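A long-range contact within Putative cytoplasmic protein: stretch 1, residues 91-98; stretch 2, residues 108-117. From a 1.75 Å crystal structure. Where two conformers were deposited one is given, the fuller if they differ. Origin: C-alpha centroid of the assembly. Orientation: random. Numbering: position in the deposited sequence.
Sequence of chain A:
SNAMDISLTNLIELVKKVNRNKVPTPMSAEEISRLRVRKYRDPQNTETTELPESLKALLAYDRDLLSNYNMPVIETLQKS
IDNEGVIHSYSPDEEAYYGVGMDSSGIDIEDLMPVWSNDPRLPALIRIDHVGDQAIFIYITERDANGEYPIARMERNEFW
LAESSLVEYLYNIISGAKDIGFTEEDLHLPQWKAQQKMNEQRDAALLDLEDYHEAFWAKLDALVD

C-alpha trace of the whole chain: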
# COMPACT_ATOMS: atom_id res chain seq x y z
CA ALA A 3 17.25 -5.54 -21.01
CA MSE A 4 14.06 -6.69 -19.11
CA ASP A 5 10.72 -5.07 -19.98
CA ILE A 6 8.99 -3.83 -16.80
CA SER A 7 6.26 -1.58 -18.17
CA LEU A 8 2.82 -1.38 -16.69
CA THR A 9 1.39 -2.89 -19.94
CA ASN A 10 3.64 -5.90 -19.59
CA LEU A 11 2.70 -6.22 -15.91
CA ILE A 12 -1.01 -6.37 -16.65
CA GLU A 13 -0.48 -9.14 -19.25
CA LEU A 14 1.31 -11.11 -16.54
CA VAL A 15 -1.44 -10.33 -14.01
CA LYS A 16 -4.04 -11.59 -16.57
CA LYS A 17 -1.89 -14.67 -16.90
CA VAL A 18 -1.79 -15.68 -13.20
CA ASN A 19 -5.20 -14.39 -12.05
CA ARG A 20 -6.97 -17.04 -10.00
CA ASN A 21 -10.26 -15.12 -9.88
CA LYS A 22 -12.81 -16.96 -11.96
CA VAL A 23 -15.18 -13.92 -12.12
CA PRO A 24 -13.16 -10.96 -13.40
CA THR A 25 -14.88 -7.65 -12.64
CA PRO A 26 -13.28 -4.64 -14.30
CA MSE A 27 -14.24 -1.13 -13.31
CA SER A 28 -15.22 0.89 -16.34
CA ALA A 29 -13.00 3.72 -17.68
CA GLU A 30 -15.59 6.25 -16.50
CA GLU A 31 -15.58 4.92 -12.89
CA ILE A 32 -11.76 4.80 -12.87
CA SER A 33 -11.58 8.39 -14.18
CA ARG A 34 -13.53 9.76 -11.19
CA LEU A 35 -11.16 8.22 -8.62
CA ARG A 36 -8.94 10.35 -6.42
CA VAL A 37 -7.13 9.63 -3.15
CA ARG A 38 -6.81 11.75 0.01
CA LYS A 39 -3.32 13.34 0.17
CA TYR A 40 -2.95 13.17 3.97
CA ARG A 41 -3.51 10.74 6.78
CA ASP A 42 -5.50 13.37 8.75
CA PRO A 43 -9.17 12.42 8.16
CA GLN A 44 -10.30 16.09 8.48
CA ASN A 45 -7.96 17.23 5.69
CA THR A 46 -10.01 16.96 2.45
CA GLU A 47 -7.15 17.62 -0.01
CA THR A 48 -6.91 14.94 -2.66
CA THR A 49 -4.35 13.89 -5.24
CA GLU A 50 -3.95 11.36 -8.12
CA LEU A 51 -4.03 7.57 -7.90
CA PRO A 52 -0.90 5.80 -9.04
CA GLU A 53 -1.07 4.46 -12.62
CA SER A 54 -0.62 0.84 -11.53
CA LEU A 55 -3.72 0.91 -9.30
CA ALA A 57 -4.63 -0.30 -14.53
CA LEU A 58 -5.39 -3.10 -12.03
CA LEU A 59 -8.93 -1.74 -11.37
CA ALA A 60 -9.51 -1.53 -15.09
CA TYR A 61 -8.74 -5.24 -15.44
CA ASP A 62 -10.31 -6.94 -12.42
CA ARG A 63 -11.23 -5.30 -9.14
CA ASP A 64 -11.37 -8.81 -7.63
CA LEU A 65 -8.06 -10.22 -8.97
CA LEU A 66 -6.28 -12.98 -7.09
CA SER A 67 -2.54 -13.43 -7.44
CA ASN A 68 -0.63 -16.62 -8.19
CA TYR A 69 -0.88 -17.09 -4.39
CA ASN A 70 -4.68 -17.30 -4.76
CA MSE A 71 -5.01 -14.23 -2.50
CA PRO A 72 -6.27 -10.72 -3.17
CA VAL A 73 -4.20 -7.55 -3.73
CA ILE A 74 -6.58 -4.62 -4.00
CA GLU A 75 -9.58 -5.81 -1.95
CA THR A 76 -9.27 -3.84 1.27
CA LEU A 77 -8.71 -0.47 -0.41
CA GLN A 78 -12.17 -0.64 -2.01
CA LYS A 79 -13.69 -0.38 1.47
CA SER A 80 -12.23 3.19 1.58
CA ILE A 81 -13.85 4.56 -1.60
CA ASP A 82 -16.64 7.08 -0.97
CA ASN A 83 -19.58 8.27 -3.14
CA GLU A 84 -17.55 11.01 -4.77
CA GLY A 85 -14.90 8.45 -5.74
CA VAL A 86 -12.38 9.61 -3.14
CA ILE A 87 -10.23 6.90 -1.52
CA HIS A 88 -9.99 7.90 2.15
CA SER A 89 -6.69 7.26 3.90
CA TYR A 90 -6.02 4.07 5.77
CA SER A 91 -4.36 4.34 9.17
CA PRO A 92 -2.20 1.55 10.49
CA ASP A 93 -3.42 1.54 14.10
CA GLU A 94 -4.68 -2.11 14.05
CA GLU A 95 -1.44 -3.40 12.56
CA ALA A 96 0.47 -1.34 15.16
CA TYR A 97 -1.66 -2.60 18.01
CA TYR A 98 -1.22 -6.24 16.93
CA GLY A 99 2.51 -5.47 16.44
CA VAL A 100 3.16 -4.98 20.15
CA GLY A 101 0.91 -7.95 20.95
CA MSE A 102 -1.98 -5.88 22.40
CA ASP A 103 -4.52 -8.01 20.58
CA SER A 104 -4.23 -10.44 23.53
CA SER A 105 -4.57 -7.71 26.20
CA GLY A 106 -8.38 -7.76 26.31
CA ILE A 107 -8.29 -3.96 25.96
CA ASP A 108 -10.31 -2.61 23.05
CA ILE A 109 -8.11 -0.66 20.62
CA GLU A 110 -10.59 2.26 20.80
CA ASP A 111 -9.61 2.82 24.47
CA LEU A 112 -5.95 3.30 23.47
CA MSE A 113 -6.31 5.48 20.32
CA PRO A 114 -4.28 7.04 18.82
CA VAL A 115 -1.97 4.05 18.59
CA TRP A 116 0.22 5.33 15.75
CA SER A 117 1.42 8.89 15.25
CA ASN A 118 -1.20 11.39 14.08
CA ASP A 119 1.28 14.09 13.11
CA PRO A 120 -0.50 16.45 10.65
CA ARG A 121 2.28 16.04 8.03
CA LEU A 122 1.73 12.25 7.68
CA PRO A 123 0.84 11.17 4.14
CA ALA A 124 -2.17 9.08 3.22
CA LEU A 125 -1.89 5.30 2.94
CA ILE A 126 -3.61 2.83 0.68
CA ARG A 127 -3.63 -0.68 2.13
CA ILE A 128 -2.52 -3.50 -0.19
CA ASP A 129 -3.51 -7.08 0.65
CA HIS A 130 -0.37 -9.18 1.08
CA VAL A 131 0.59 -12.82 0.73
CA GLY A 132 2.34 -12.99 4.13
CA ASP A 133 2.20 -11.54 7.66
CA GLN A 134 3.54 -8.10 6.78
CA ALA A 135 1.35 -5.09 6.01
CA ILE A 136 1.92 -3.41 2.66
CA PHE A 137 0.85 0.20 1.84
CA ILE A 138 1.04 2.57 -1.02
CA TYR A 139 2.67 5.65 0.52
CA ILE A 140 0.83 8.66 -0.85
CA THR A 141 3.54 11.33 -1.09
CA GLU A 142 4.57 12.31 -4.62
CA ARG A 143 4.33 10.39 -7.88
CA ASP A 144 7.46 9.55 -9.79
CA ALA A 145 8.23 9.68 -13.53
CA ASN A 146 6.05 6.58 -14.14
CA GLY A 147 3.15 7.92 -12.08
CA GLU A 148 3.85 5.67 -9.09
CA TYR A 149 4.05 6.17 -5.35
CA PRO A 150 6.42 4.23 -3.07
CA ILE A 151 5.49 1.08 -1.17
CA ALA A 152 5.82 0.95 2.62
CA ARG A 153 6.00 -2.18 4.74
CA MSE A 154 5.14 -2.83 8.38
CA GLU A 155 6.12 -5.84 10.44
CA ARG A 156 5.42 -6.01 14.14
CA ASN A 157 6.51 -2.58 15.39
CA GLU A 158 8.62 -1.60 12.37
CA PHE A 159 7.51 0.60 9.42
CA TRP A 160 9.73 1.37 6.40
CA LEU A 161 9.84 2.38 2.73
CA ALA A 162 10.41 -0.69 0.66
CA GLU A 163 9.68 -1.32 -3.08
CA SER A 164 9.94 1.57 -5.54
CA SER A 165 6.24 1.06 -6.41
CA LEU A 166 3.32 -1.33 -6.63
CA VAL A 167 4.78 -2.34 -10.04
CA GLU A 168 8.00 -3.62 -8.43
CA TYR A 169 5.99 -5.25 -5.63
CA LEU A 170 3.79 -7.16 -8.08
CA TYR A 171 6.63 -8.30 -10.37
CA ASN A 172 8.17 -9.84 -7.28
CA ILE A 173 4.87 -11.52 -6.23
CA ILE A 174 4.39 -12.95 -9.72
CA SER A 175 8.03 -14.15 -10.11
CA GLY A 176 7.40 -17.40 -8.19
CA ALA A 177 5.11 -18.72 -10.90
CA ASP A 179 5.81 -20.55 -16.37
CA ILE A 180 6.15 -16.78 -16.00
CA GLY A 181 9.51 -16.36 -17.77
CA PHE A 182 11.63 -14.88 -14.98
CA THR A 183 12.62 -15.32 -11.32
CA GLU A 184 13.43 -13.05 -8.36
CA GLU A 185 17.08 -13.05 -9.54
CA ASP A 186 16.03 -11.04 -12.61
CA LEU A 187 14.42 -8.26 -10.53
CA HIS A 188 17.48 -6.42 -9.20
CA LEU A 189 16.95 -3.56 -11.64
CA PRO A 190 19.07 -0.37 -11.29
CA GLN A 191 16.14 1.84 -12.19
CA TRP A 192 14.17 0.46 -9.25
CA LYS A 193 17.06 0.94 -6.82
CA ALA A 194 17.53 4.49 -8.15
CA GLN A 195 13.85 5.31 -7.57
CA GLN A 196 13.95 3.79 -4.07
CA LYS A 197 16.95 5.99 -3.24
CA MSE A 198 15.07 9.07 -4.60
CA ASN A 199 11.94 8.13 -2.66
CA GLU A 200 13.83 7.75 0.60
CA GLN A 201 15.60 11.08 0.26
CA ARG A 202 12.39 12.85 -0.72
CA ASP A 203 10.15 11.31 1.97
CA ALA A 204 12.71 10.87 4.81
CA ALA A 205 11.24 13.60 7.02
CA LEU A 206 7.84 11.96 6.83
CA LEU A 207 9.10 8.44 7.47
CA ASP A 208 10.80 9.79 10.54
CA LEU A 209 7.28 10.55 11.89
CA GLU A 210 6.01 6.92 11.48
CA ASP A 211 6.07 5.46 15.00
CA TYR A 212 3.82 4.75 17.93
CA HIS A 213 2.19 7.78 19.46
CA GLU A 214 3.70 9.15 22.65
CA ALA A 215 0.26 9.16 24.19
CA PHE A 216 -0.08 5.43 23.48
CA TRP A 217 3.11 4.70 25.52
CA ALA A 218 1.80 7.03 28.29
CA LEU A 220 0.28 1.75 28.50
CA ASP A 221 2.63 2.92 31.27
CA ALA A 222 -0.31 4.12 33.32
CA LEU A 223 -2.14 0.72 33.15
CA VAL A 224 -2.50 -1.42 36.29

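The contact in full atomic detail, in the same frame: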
# COMPACT_ATOMS: atom_id res chain seq x y z
N SER A 91 -5.26 4.01 8.06
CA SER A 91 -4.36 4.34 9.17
C SER A 91 -3.96 3.02 9.78
O SER A 91 -4.81 2.18 10.00
CB SER A 91 -5.05 5.24 10.19
OG SER A 91 -4.18 5.53 11.30
N PRO A 92 -2.66 2.83 10.08
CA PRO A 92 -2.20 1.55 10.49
C PRO A 92 -2.32 1.23 11.99
O PRO A 92 -1.54 0.48 12.54
CB PRO A 92 -0.72 1.62 10.12
CG PRO A 92 -0.37 3.03 10.49
CD PRO A 92 -1.58 3.83 10.09
N ASP A 93 -3.33 1.75 12.66
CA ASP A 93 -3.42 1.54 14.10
C ASP A 93 -3.62 0.05 14.49
O ASP A 93 -3.02 -0.39 15.47
CB ASP A 93 -4.47 2.45 14.70
CG ASP A 93 -4.17 3.91 14.44
OD1 ASP A 93 -4.60 4.29 13.34
OD2 ASP A 93 -3.49 4.64 15.29
N GLU A 94 -4.41 -0.70 13.71
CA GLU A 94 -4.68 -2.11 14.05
C GLU A 94 -3.42 -2.94 13.91
O GLU A 94 -3.09 -3.75 14.80
CB GLU A 94 -5.84 -2.71 13.23
CG GLU A 94 -7.22 -2.27 13.75
CD GLU A 94 -8.42 -2.77 12.92
OE1 GLU A 94 -8.22 -3.41 11.86
OE2 GLU A 94 -9.58 -2.51 13.35
N GLU A 95 -2.72 -2.73 12.81
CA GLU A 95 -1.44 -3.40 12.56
C GLU A 95 -0.45 -3.06 13.66
O GLU A 95 0.24 -3.93 14.17
CB GLU A 95 -0.89 -3.00 11.19
CG GLU A 95 -1.68 -3.54 10.01
CD GLU A 95 -2.92 -2.72 9.57
OE1 GLU A 95 -3.29 -1.72 10.25
OE2 GLU A 95 -3.51 -3.10 8.51
N ALA A 96 -0.41 -1.79 14.07
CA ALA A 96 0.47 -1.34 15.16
C ALA A 96 0.14 -1.96 16.51
O ALA A 96 1.02 -2.35 17.28
CB ALA A 96 0.44 0.19 15.28
N TYR A 97 -1.15 -2.02 16.79
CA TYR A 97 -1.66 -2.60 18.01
C TYR A 97 -1.32 -4.10 18.10
O TYR A 97 -0.79 -4.57 19.13
CB TYR A 97 -3.15 -2.41 18.02
CG TYR A 97 -3.80 -2.50 19.36
CD1 TYR A 97 -3.47 -1.60 20.36
CD2 TYR A 97 -4.75 -3.44 19.62
CE1 TYR A 97 -4.09 -1.63 21.59
CE2 TYR A 97 -5.38 -3.50 20.86
CZ TYR A 97 -5.05 -2.59 21.85
OH TYR A 97 -5.64 -2.59 23.10
N TYR A 98 -1.60 -4.82 17.02
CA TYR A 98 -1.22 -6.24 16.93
C TYR A 98 0.32 -6.39 17.01
O TYR A 98 0.83 -7.39 17.54
CB TYR A 98 -1.82 -6.89 15.65
CG TYR A 98 -1.05 -8.08 15.21
CD1 TYR A 98 -1.30 -9.34 15.78
CD2 TYR A 98 -0.02 -7.97 14.27
CE1 TYR A 98 -0.57 -10.46 15.40
CE2 TYR A 98 0.72 -9.09 13.88
CZ TYR A 98 0.44 -10.33 14.45
OH TYR A 98 1.15 -11.40 14.08
N ASP A 108 -9.83 -3.04 24.36
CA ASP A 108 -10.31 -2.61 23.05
C ASP A 108 -9.40 -1.51 22.51
O ASP A 108 -9.07 -0.55 23.23
CB ASP A 108 -11.76 -2.07 23.13
CG ASP A 108 -12.82 -3.18 23.44
OD1 ASP A 108 -12.59 -4.37 23.09
OD2 ASP A 108 -13.90 -2.87 24.00
N ILE A 109 -9.00 -1.63 21.24
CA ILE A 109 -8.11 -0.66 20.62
C ILE A 109 -8.63 0.78 20.78
O ILE A 109 -7.86 1.71 21.00
CB ILE A 109 -7.80 -1.03 19.14
CG1 ILE A 109 -6.66 -0.16 18.60
CG2 ILE A 109 -9.06 -0.91 18.27
CD1 ILE A 109 -6.11 -0.61 17.27
N GLU A 110 -9.95 0.94 20.70
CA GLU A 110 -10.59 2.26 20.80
C GLU A 110 -10.18 2.98 22.09
O GLU A 110 -9.96 4.19 22.07
CB GLU A 110 -12.12 2.14 20.73
CG GLU A 110 -12.64 1.66 19.36
CD GLU A 110 -12.65 0.12 19.13
OE1 GLU A 110 -12.33 -0.68 20.05
OE2 GLU A 110 -12.97 -0.28 17.98
N ASP A 111 -10.04 2.25 23.18
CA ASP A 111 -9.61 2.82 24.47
C ASP A 111 -8.16 3.34 24.47
O ASP A 111 -7.78 4.12 25.35
CB ASP A 111 -9.76 1.79 25.61
CG ASP A 111 -11.21 1.37 25.84
OD1 ASP A 111 -12.15 2.00 25.31
OD2 ASP A 111 -11.43 0.39 26.55
N LEU A 112 -7.36 2.91 23.50
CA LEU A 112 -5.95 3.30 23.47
C LEU A 112 -5.53 4.16 22.26
O LEU A 112 -4.35 4.47 22.09
CB LEU A 112 -5.08 2.05 23.63
CG LEU A 112 -5.10 1.50 25.08
CD1 LEU A 112 -4.40 0.15 25.14
CD2 LEU A 112 -4.46 2.45 26.09
N MSE A 113 -6.52 4.59 21.47
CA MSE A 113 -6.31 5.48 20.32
C MSE A 113 -5.81 6.82 20.77
O MSE A 113 -6.26 7.32 21.80
CB MSE A 113 -7.55 5.53 19.43
CG MSE A 113 -7.69 4.18 18.72
SE MSE A 113 -6.45 3.91 17.21
CE MSE A 113 -7.20 5.26 16.00
N PRO A 114 -5.13 7.54 19.87
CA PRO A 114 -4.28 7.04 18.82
C PRO A 114 -3.16 6.09 19.16
O PRO A 114 -2.42 6.34 20.11
CB PRO A 114 -3.71 8.32 18.20
CG PRO A 114 -3.59 9.24 19.36
CD PRO A 114 -4.76 8.93 20.25
N VAL A 115 -3.06 5.01 18.38
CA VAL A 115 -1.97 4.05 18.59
C VAL A 115 -0.71 4.51 17.86
O VAL A 115 0.37 4.58 18.45
CB VAL A 115 -2.40 2.64 18.16
CG1 VAL A 115 -1.22 1.67 18.26
CG2 VAL A 115 -3.50 2.13 19.06
N TRP A 116 -0.85 4.80 16.58
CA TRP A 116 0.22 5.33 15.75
C TRP A 116 0.20 6.83 15.76
O TRP A 116 -0.79 7.43 16.18
CB TRP A 116 0.04 4.84 14.32
CG TRP A 116 1.27 4.73 13.51
CD1 TRP A 116 1.58 5.44 12.41
CD2 TRP A 116 2.38 3.81 13.74
NE1 TRP A 116 2.80 5.02 11.91
CE2 TRP A 116 3.31 4.04 12.72
CE3 TRP A 116 2.64 2.83 14.69
CZ2 TRP A 116 4.51 3.31 12.62
CZ3 TRP A 116 3.82 2.14 14.62
CH2 TRP A 116 4.74 2.37 13.58
N SER A 117 1.30 7.44 15.35
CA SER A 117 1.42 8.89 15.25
C SER A 117 0.27 9.47 14.44
O SER A 117 -0.21 8.85 13.50
CB SER A 117 2.72 9.27 14.58
OG SER A 117 2.80 10.68 14.39
O HOH W 1 -3.28 7.45 14.78

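A buried carboxylate near the start of a helix can anchor an irregular loop by accepting its backbone amides while apolar side chains fill the space around it. Here the helix begins at Asp-93 and runs on past the end of the stretch, with Pro-92 at the N-cap position, and the second stretch approaches it most closely at Val-115, whose CA lies 5.3 Å from the CA of Asp-93.

Along the second stretch, Ile-109 makes the first substantial contact. Its CG1 sits over one face of the Tyr-97 ring, 3.8 Å from the centroid, a CH-pi contact, while its CD1 reaches CB of Tyr-97 at 3.5 Å. Leu-112 meets the same ring at its edge, CD1 lying 4.0 Å from Tyr-97 CE1. Selenomethionine Met-113 curls its end inward, placing SE 3.5 Å from Asp-93 CB.

After the cis peptide bond preceding Pro-114, two successive amides converge on one oxygen. Val-115 N gives Asp-93 OD2 a weak, bent hydrogen bond (3.1 Å), whereas Trp-116 N donates almost linearly to OD2 at 2.9 Å. A water donates to both Asp-93 OD2 and Trp-116 O, closing a bridge, and OD1 of Asp-93 accepts a very short bond from Ser-91 OG (2.4 Å). Beside this polar centre, Ala-96 CB packs against Val-115 CG1 (3.7 Å) and Trp-116 CE3 (3.5 Å), and Pro-92 CG covers a face of the indole, 3.9 Å from the five-membered ring centroid of Trp-116.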